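Local coordinates for protein 4-hydroxybutyrate coenzyme A transferase (Shewanella oneidensis, PDB 2OAS) that probably transfers coenzyme A between acyl groups such as acetate and 4-hydroxybutyrate, as a member of the acetyl-CoA hydrolase/transferase family, at residues Ser98-Pro101 against Lys102-Ser106; Ala39-Ala42 against Leu43-Asn47; Gly161-His164 against Ile165-Ala169. All coordinates share one frame; numbering follows the deposited sequence.

Contact 1. Residues Ser98-Pro101 against Lys102-Ser106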
loop_
_atom_site.group_PDB
_atom_site.type_symbol
_atom_site.label_atom_id
_atom_site.label_comp_id
_atom_site.label_asym_id
_atom_site.label_seq_id
_atom_site.Cartn_x
_atom_site.Cartn_y
_atom_site.Cartn_z
ATOM N N SER A 98 -5.447 -3.064 -10.265
ATOM C CA SER A 98 -4.316 -3.376 -11.137
ATOM C C SER A 98 -3.848 -4.824 -10.992
ATOM O O SER A 98 -3.139 -5.334 -11.855
ATOM C CB SER A 98 -3.158 -2.432 -10.850
ATOM O OG SER A 98 -2.822 -2.462 -9.472
ATOM N N GLU A 99 -4.239 -5.484 -9.907
ATOM C CA GLU A 99 -3.830 -6.872 -9.680
ATOM C C GLU A 99 -4.783 -7.865 -10.340
ATOM O O GLU A 99 -4.460 -9.041 -10.478
ATOM C CB GLU A 99 -3.778 -7.202 -8.183
ATOM C CG GLU A 99 -2.831 -6.376 -7.329
ATOM C CD GLU A 99 -1.367 -6.623 -7.634
ATOM O OE1 GLU A 99 -0.946 -7.798 -7.665
ATOM O OE2 GLU A 99 -0.630 -5.629 -7.828
ATOM N N VAL A 100 -5.955 -7.402 -10.754
ATOM C CA VAL A 100 -6.920 -8.300 -11.360
ATOM C C VAL A 100 -6.410 -8.936 -12.651
ATOM O O VAL A 100 -6.555 -10.133 -12.845
ATOM C CB VAL A 100 -8.242 -7.579 -11.621
ATOM C CG1 VAL A 100 -9.279 -8.556 -12.140
ATOM C CG2 VAL A 100 -8.725 -6.920 -10.329
ATOM N N PRO A 101 -5.811 -8.148 -13.555
ATOM C CA PRO A 101 -5.296 -8.694 -14.820
ATOM C C PRO A 101 -4.269 -9.789 -14.570
ATOM O O PRO A 101 -4.226 -10.796 -15.285
ATOM C CB PRO A 101 -4.665 -7.483 -15.490
ATOM C CG PRO A 101 -5.529 -6.373 -15.031
ATOM C CD PRO A 101 -5.673 -6.686 -13.542
ATOM N N LYS A 102 -3.454 -9.586 -13.542
ATOM C CA LYS A 102 -2.422 -10.552 -13.181
ATOM C C LYS A 102 -3.015 -11.862 -12.644
ATOM O O LYS A 102 -2.483 -12.947 -12.903
ATOM C CB LYS A 102 -1.471 -9.956 -12.132
ATOM C CG LYS A 102 -0.518 -10.981 -11.519
ATOM C CD LYS A 102 -0.374 -10.794 -9.988
ATOM C CE LYS A 102 0.345 -12.009 -9.345
ATOM N NZ LYS A 102 0.660 -11.876 -7.877
ATOM N N LEU A 103 -4.104 -11.756 -11.880
ATOM C CA LEU A 103 -4.777 -12.927 -11.315
ATOM C C LEU A 103 -5.279 -13.800 -12.459
ATOM O O LEU A 103 -5.298 -15.031 -12.369
ATOM C CB LEU A 103 -5.965 -12.493 -10.449
ATOM C CG LEU A 103 -6.590 -13.550 -9.531
ATOM C CD1 LEU A 103 -5.649 -13.803 -8.368
ATOM C CD2 LEU A 103 -7.923 -13.074 -8.996
ATOM N N PHE A 104 -5.700 -13.156 -13.540
ATOM C CA PHE A 104 -6.190 -13.898 -14.687
ATOM C C PHE A 104 -5.028 -14.455 -15.481
ATOM O O PHE A 104 -4.957 -15.662 -15.720
ATOM C CB PHE A 104 -7.045 -13.018 -15.596
ATOM C CG PHE A 104 -8.308 -12.532 -14.965
ATOM C CD1 PHE A 104 -8.859 -13.191 -13.869
ATOM C CD2 PHE A 104 -8.963 -11.419 -15.479
ATOM C CE1 PHE A 104 -10.043 -12.748 -13.282
ATOM C CE2 PHE A 104 -10.153 -10.963 -14.909
ATOM C CZ PHE A 104 -10.696 -11.629 -13.802
ATOM N N ARG A 105 -4.107 -13.583 -15.877
ATOM C CA ARG A 105 -2.958 -14.018 -16.673
ATOM C C ARG A 105 -2.079 -15.074 -16.012
ATOM O O ARG A 105 -1.614 -15.993 -16.684
ATOM C CB ARG A 105 -2.120 -12.803 -17.089
ATOM C CG ARG A 105 -2.711 -12.085 -18.302
ATOM C CD ARG A 105 -2.462 -10.585 -18.303
ATOM N NE ARG A 105 -3.079 -9.983 -19.481
ATOM C CZ ARG A 105 -3.259 -8.680 -19.667
ATOM N NH1 ARG A 105 -2.870 -7.799 -18.753
ATOM N NH2 ARG A 105 -3.836 -8.267 -20.785
ATOM N N SER A 106 -1.864 -14.952 -14.705
ATOM C CA SER A 106 -1.041 -15.905 -13.962
ATOM C C SER A 106 -1.753 -17.247 -13.869
ATOM O O SER A 106 -1.199 -18.229 -13.377
ATOM C CB SER A 106 -0.786 -15.400 -12.547
ATOM O OG SER A 106 -1.986 -15.441 -11.793
#
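Arg105 runs back along its helix over Pro101. Its CB lies 3.4 Å from Pro101 O, and CG and CD stay beside the same oxygen, the bend at chi2 (148°) laying the chain alongside the carbonyl. NE then leads to the guanidinium, where NH1 comes obliquely to within 3.7 Å of Pro101 CB and forms salt bridges with Glu287 and Asp285, while NH2 is hydrogen-bonded to Gln141. Pro101 O is also the acceptor for Arg105 N, at 2.9 Å and nearly straight (174°). The two preceding i+4 bonds are longer: Leu103 N reaches Glu99 O at 3.1 Å, and Phe104 N reaches Val100 O at 3.2 Å. That Val100 oxygen sits over one face of the Phe104 ring, offset toward its rim, and Val100 CG1 touches Phe104 CZ at 3.8 Å. Glu99 and Lys102 lie side by side, but Glu99 OE1 and Lys102 NZ are 4.4 Å apart, beyond a salt bridge; Glu99 OE2 forms one with Arg337 of the second subunit, and Lys102 NZ bonds Gly340 O there. The 99-105 segment thus divides its chemistry: Pro101, Phe104 and Arg105 pack within their own subunit; Glu99, Lys102 and Leu103 join the dimer interface.

Contact 2. Residues Ala39-Ala42 against Leu43-Asn47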
loop_
_atom_site.group_PDB
_atom_site.type_symbol
_atom_site.label_atom_id
_atom_site.label_comp_id
_atom_site.label_asym_id
_atom_site.label_seq_id
_atom_site.Cartn_x
_atom_site.Cartn_y
_atom_site.Cartn_z
ATOM N N ALA A 39 -30.205 -14.141 -17.346
ATOM C CA ALA A 39 -31.085 -14.104 -16.176
ATOM C C ALA A 39 -32.093 -15.228 -16.296
ATOM O O ALA A 39 -32.655 -15.679 -15.301
ATOM C CB ALA A 39 -31.802 -12.755 -16.095
ATOM N N LYS A 40 -32.324 -15.672 -17.526
ATOM C CA LYS A 40 -33.258 -16.761 -17.758
ATOM C C LYS A 40 -32.558 -18.083 -18.036
ATOM O O LYS A 40 -32.836 -19.080 -17.372
ATOM C CB LYS A 40 -34.205 -16.408 -18.904
ATOM C CG LYS A 40 -35.395 -15.585 -18.434
ATOM C CD LYS A 40 -35.318 -14.150 -18.893
ATOM C CE LYS A 40 -35.602 -14.062 -20.379
ATOM N NZ LYS A 40 -35.753 -12.653 -20.825
ATOM N N HIS A 41 -31.640 -18.082 -19.001
ATOM C CA HIS A 41 -30.890 -19.285 -19.361
ATOM C C HIS A 41 -30.236 -19.945 -18.142
ATOM O O HIS A 41 -30.202 -21.172 -18.034
ATOM C CB HIS A 41 -29.808 -18.937 -20.390
ATOM C CG HIS A 41 -28.931 -20.095 -20.762
ATOM N ND1 HIS A 41 -29.403 -21.206 -21.423
ATOM C CD2 HIS A 41 -27.616 -20.316 -20.555
ATOM C CE1 HIS A 41 -28.418 -22.063 -21.611
ATOM N NE2 HIS A 41 -27.322 -21.548 -21.093
ATOM N N ALA A 42 -29.710 -19.128 -17.240
ATOM C CA ALA A 42 -29.055 -19.640 -16.045
ATOM C C ALA A 42 -30.014 -20.444 -15.172
ATOM O O ALA A 42 -29.583 -21.258 -14.363
ATOM C CB ALA A 42 -28.469 -18.490 -15.238
ATOM N N LEU A 43 -31.313 -20.211 -15.337
ATOM C CA LEU A 43 -32.313 -20.922 -14.550
ATOM C C LEU A 43 -32.270 -22.422 -14.779
ATOM O O LEU A 43 -32.739 -23.193 -13.938
ATOM C CB LEU A 43 -33.709 -20.396 -14.860
ATOM C CG LEU A 43 -33.956 -18.947 -14.437
ATOM C CD1 LEU A 43 -35.385 -18.569 -14.758
ATOM C CD2 LEU A 43 -33.685 -18.788 -12.953
ATOM N N THR A 44 -31.701 -22.822 -15.915
ATOM C CA THR A 44 -31.578 -24.229 -16.289
ATOM C C THR A 44 -30.191 -24.767 -15.928
ATOM O O THR A 44 -29.907 -25.950 -16.119
ATOM C CB THR A 44 -31.774 -24.423 -17.807
ATOM O OG1 THR A 44 -30.573 -24.055 -18.501
ATOM C CG2 THR A 44 -32.922 -23.561 -18.314
ATOM N N LEU A 45 -29.327 -23.899 -15.412
ATOM C CA LEU A 45 -27.971 -24.302 -15.053
ATOM C C LEU A 45 -27.794 -24.279 -13.542
ATOM O O LEU A 45 -28.755 -24.116 -12.796
ATOM C CB LEU A 45 -26.954 -23.341 -15.678
ATOM C CG LEU A 45 -27.111 -22.953 -17.150
ATOM C CD1 LEU A 45 -26.086 -21.884 -17.513
ATOM C CD2 LEU A 45 -26.942 -24.177 -18.019
ATOM N N ASP A 46 -26.558 -24.461 -13.096
ATOM C CA ASP A 46 -26.256 -24.382 -11.676
ATOM C C ASP A 46 -24.758 -24.260 -11.487
ATOM O O ASP A 46 -23.974 -24.481 -12.415
ATOM C CB ASP A 46 -26.782 -25.601 -10.908
ATOM C CG ASP A 46 -26.078 -26.870 -11.290
ATOM O OD1 ASP A 46 -26.207 -27.882 -10.552
ATOM O OD2 ASP A 46 -25.395 -26.848 -12.342
ATOM N N ASN A 47 -24.373 -23.890 -10.273
ATOM C CA ASN A 47 -22.975 -23.730 -9.928
ATOM C C ASN A 47 -22.295 -22.733 -10.845
ATOM O O ASN A 47 -21.133 -22.907 -11.204
ATOM C CB ASN A 47 -22.250 -25.067 -10.004
ATOM C CG ASN A 47 -22.980 -26.160 -9.262
ATOM O OD1 ASN A 47 -23.396 -25.979 -8.113
ATOM N ND2 ASN A 47 -23.145 -27.311 -9.918
#
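This is a local contact following helix 32-41, where Lys40, His41 and Ala42 accept backbone hydrogen bonds from Leu43, Thr44 and Leu45 as the chain turns into the loop before strand 48-52. Leu43 N bonds Lys40 O at 2.8 Å, Thr44 N bonds His41 O at 3.1 Å, and Leu45 N bonds Ala42 O at 2.9 Å, the i+3 to i pattern of 3-10 geometry. His41 O takes a second proton: Thr44 OG1 approaches it nearly end-on, at 2.9 Å with a C=O...O angle of 163°, and its chi1 of 78° places the hydroxyl between the backbone N and the carbonyl carbon, turned back toward that oxygen. Two donors of one threonine therefore grip a single carbonyl where the helix gives way to the 3-10 turn. Leu43 doubles back over the last helical turn, its CG 3.1 Å from Lys40 O and 3.6 Å from Ala39 O. Beyond the turn, Leu45 CD1 meets the His41 ring obliquely, 3.7 Å from His41 CD2; NE2 of that ring is hydrogen-bonded to Ile16 O, which helps hold the imidazole in place, and Leu45 itself packs on Ile16 and Ser18. The arrangement is a helix C-terminus tightening into 3-10 geometry, here within the beta-alpha-beta crossover that joins the neighbouring parallel strands 21-24 and 48-52.

Contact 3. Residues Gly161-His164 against Ile165-Ala169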
loop_
_atom_site.group_PDB
_atom_site.type_symbol
_atom_site.label_atom_id
_atom_site.label_comp_id
_atom_site.label_asym_id
_atom_site.label_seq_id
_atom_site.Cartn_x
_atom_site.Cartn_y
_atom_site.Cartn_z
ATOM N N GLY A 161 -8.224 -1.452 -26.176
ATOM C CA GLY A 161 -9.513 -2.113 -26.238
ATOM C C GLY A 161 -9.834 -2.885 -27.505
ATOM O O GLY A 161 -10.935 -3.415 -27.629
ATOM N N PHE A 162 -8.902 -2.971 -28.445
ATOM C CA PHE A 162 -9.153 -3.685 -29.694
ATOM C C PHE A 162 -9.011 -5.204 -29.609
ATOM O O PHE A 162 -8.107 -5.721 -28.960
ATOM C CB PHE A 162 -8.229 -3.132 -30.789
ATOM C CG PHE A 162 -8.606 -1.761 -31.231
ATOM C CD1 PHE A 162 -9.764 -1.556 -31.977
ATOM C CD2 PHE A 162 -7.861 -0.662 -30.832
ATOM C CE1 PHE A 162 -10.180 -0.276 -32.307
ATOM C CE2 PHE A 162 -8.268 0.628 -31.158
ATOM C CZ PHE A 162 -9.429 0.821 -31.902
ATOM N N ILE A 163 -9.916 -5.913 -30.282
ATOM C CA ILE A 163 -9.933 -7.376 -30.291
ATOM C C ILE A 163 -10.598 -7.856 -31.586
ATOM O O ILE A 163 -11.552 -7.245 -32.084
ATOM C CB ILE A 163 -10.694 -7.918 -29.023
ATOM C CG1 ILE A 163 -10.914 -9.436 -29.110
ATOM C CG2 ILE A 163 -12.046 -7.240 -28.903
ATOM C CD1 ILE A 163 -9.660 -10.260 -29.167
ATOM N N HIS A 164 -10.088 -8.951 -32.137
ATOM C CA HIS A 164 -10.617 -9.469 -33.396
ATOM C C HIS A 164 -11.835 -10.352 -33.193
ATOM O O HIS A 164 -11.879 -11.145 -32.267
ATOM C CB HIS A 164 -9.519 -10.225 -34.148
ATOM C CG HIS A 164 -9.803 -10.378 -35.610
ATOM N ND1 HIS A 164 -10.556 -11.414 -36.119
ATOM C CD2 HIS A 164 -9.485 -9.595 -36.661
ATOM C CE1 HIS A 164 -10.687 -11.262 -37.420
ATOM N NE2 HIS A 164 -10.046 -10.167 -37.774
ATOM N N ILE A 165 -12.816 -10.213 -34.075
ATOM C CA ILE A 165 -14.058 -10.963 -33.955
ATOM C C ILE A 165 -13.904 -12.482 -34.065
ATOM O O ILE A 165 -14.805 -13.210 -33.683
ATOM C CB ILE A 165 -15.098 -10.476 -34.984
ATOM C CG1 ILE A 165 -16.481 -11.003 -34.613
ATOM C CG2 ILE A 165 -14.710 -10.941 -36.389
ATOM C CD1 ILE A 165 -17.556 -10.590 -35.571
ATOM N N ASP A 166 -12.787 -12.975 -34.593
ATOM C CA ASP A 166 -12.628 -14.423 -34.675
ATOM C C ASP A 166 -12.256 -15.003 -33.325
ATOM O O ASP A 166 -12.148 -16.211 -33.182
ATOM C CB ASP A 166 -11.571 -14.826 -35.695
ATOM C CG ASP A 166 -12.069 -14.707 -37.115
ATOM O OD1 ASP A 166 -13.311 -14.717 -37.315
ATOM O OD2 ASP A 166 -11.217 -14.615 -38.028
ATOM N N ARG A 167 -12.044 -14.145 -32.337
ATOM C CA ARG A 167 -11.715 -14.598 -30.991
ATOM C C ARG A 167 -13.014 -14.834 -30.218
ATOM O O ARG A 167 -12.994 -15.157 -29.031
ATOM C CB ARG A 167 -10.873 -13.542 -30.263
ATOM C CG ARG A 167 -9.442 -13.415 -30.782
ATOM C CD ARG A 167 -8.452 -13.889 -29.737
ATOM N NE ARG A 167 -8.432 -12.982 -28.593
ATOM C CZ ARG A 167 -7.949 -13.273 -27.387
ATOM N NH1 ARG A 167 -7.430 -14.471 -27.137
ATOM N NH2 ARG A 167 -7.983 -12.356 -26.427
ATOM N N PHE A 168 -14.139 -14.677 -30.908
ATOM C CA PHE A 168 -15.467 -14.833 -30.303
ATOM C C PHE A 168 -16.109 -16.174 -30.668
ATOM O O PHE A 168 -16.040 -16.615 -31.816
ATOM C CB PHE A 168 -16.392 -13.686 -30.773
ATOM C CG PHE A 168 -15.873 -12.293 -30.469
ATOM C CD1 PHE A 168 -16.496 -11.180 -31.016
ATOM C CD2 PHE A 168 -14.789 -12.094 -29.624
ATOM C CE1 PHE A 168 -16.055 -9.889 -30.732
ATOM C CE2 PHE A 168 -14.339 -10.799 -29.327
ATOM C CZ PHE A 168 -14.979 -9.694 -29.890
ATOM N N ALA A 169 -16.744 -16.821 -29.701
ATOM C CA ALA A 169 -17.398 -18.107 -29.971
ATOM C C ALA A 169 -18.799 -17.847 -30.487
ATOM O O ALA A 169 -19.343 -18.612 -31.286
ATOM C CB ALA A 169 -17.471 -18.939 -28.704
#
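His164 and Ile163, at the end of strand 162-164, meet a 3-10 turn, 165-167, that leads the chain from a two-stranded antiparallel sheet toward strand 170-173 of the large parallel sheet. His164 is engaged by the turn through both its backbone and its ring. Its carbonyl oxygen accepts Arg167 N at 3.0 Å, which is the i+3 to i bond that closes the turn. Its ring nitrogen ND1 accepts Asp166 N at 3.1 Å, in a fairly straight bond (164°) that lies somewhat tilted from the ring plane. With chi1 at -160° the imidazole swings past the backbone N of Ile165 and forward to the Asp166 amide, so the ring takes up the Asp166 N-H within the turn. Acting as acceptor there, ND1 would carry no proton in this arrangement. The Asp166 carboxylate runs alongside the ring, its plane 56° from that of the imidazole, and OD2 comes 3.4 Å from His164 CE1. Ile163 points toward the turn and works as the apolar side of the contact. Its CG1 meets Phe168 CE2 at 3.7 Å and its CG2 approaches CZ of the same ring, the two side chains crossing at a slant. Phe168 carries this packing inward: it also rests on Ile146 and Ala148 of strand 145-150 and on Cys127, while Ile163 is paired by backbone hydrogen bonds with Cys127 of strand 126-128. Arg167 crosses Ile163 at about a right angle; its CB and CG pass Ile163 CD1, which also lies at the edge of the guanidinium, and the side chain touches Cys140 and Gln141 of helix 136-142. One face of the Phe168 ring receives His164 O, 3.8 Å above the plane and offset toward the rim.

Overall arrangement
All three are local contacts of the N-terminal half, none touching another; the nearest atoms of contacts 1 and 3 are about 8 Å apart. Contact 1 is the more buried, and the Val100 side chain lies about 10 Å from the bound coenzyme A, with charged groups engaged across the dimer interface; contacts 2 and 3 are more peripheral, away from the annotated sites and not touched by the second subunit. Contact 1 has regular i+4 helical bonds, whereas contacts 2 and 3 rely on 3-10 turns reinforced by a side chain, a threonine hydroxyl donating in one and a histidine nitrogen accepting in the other. Helix 136-142 links contacts 1 and 3, since both pack on it.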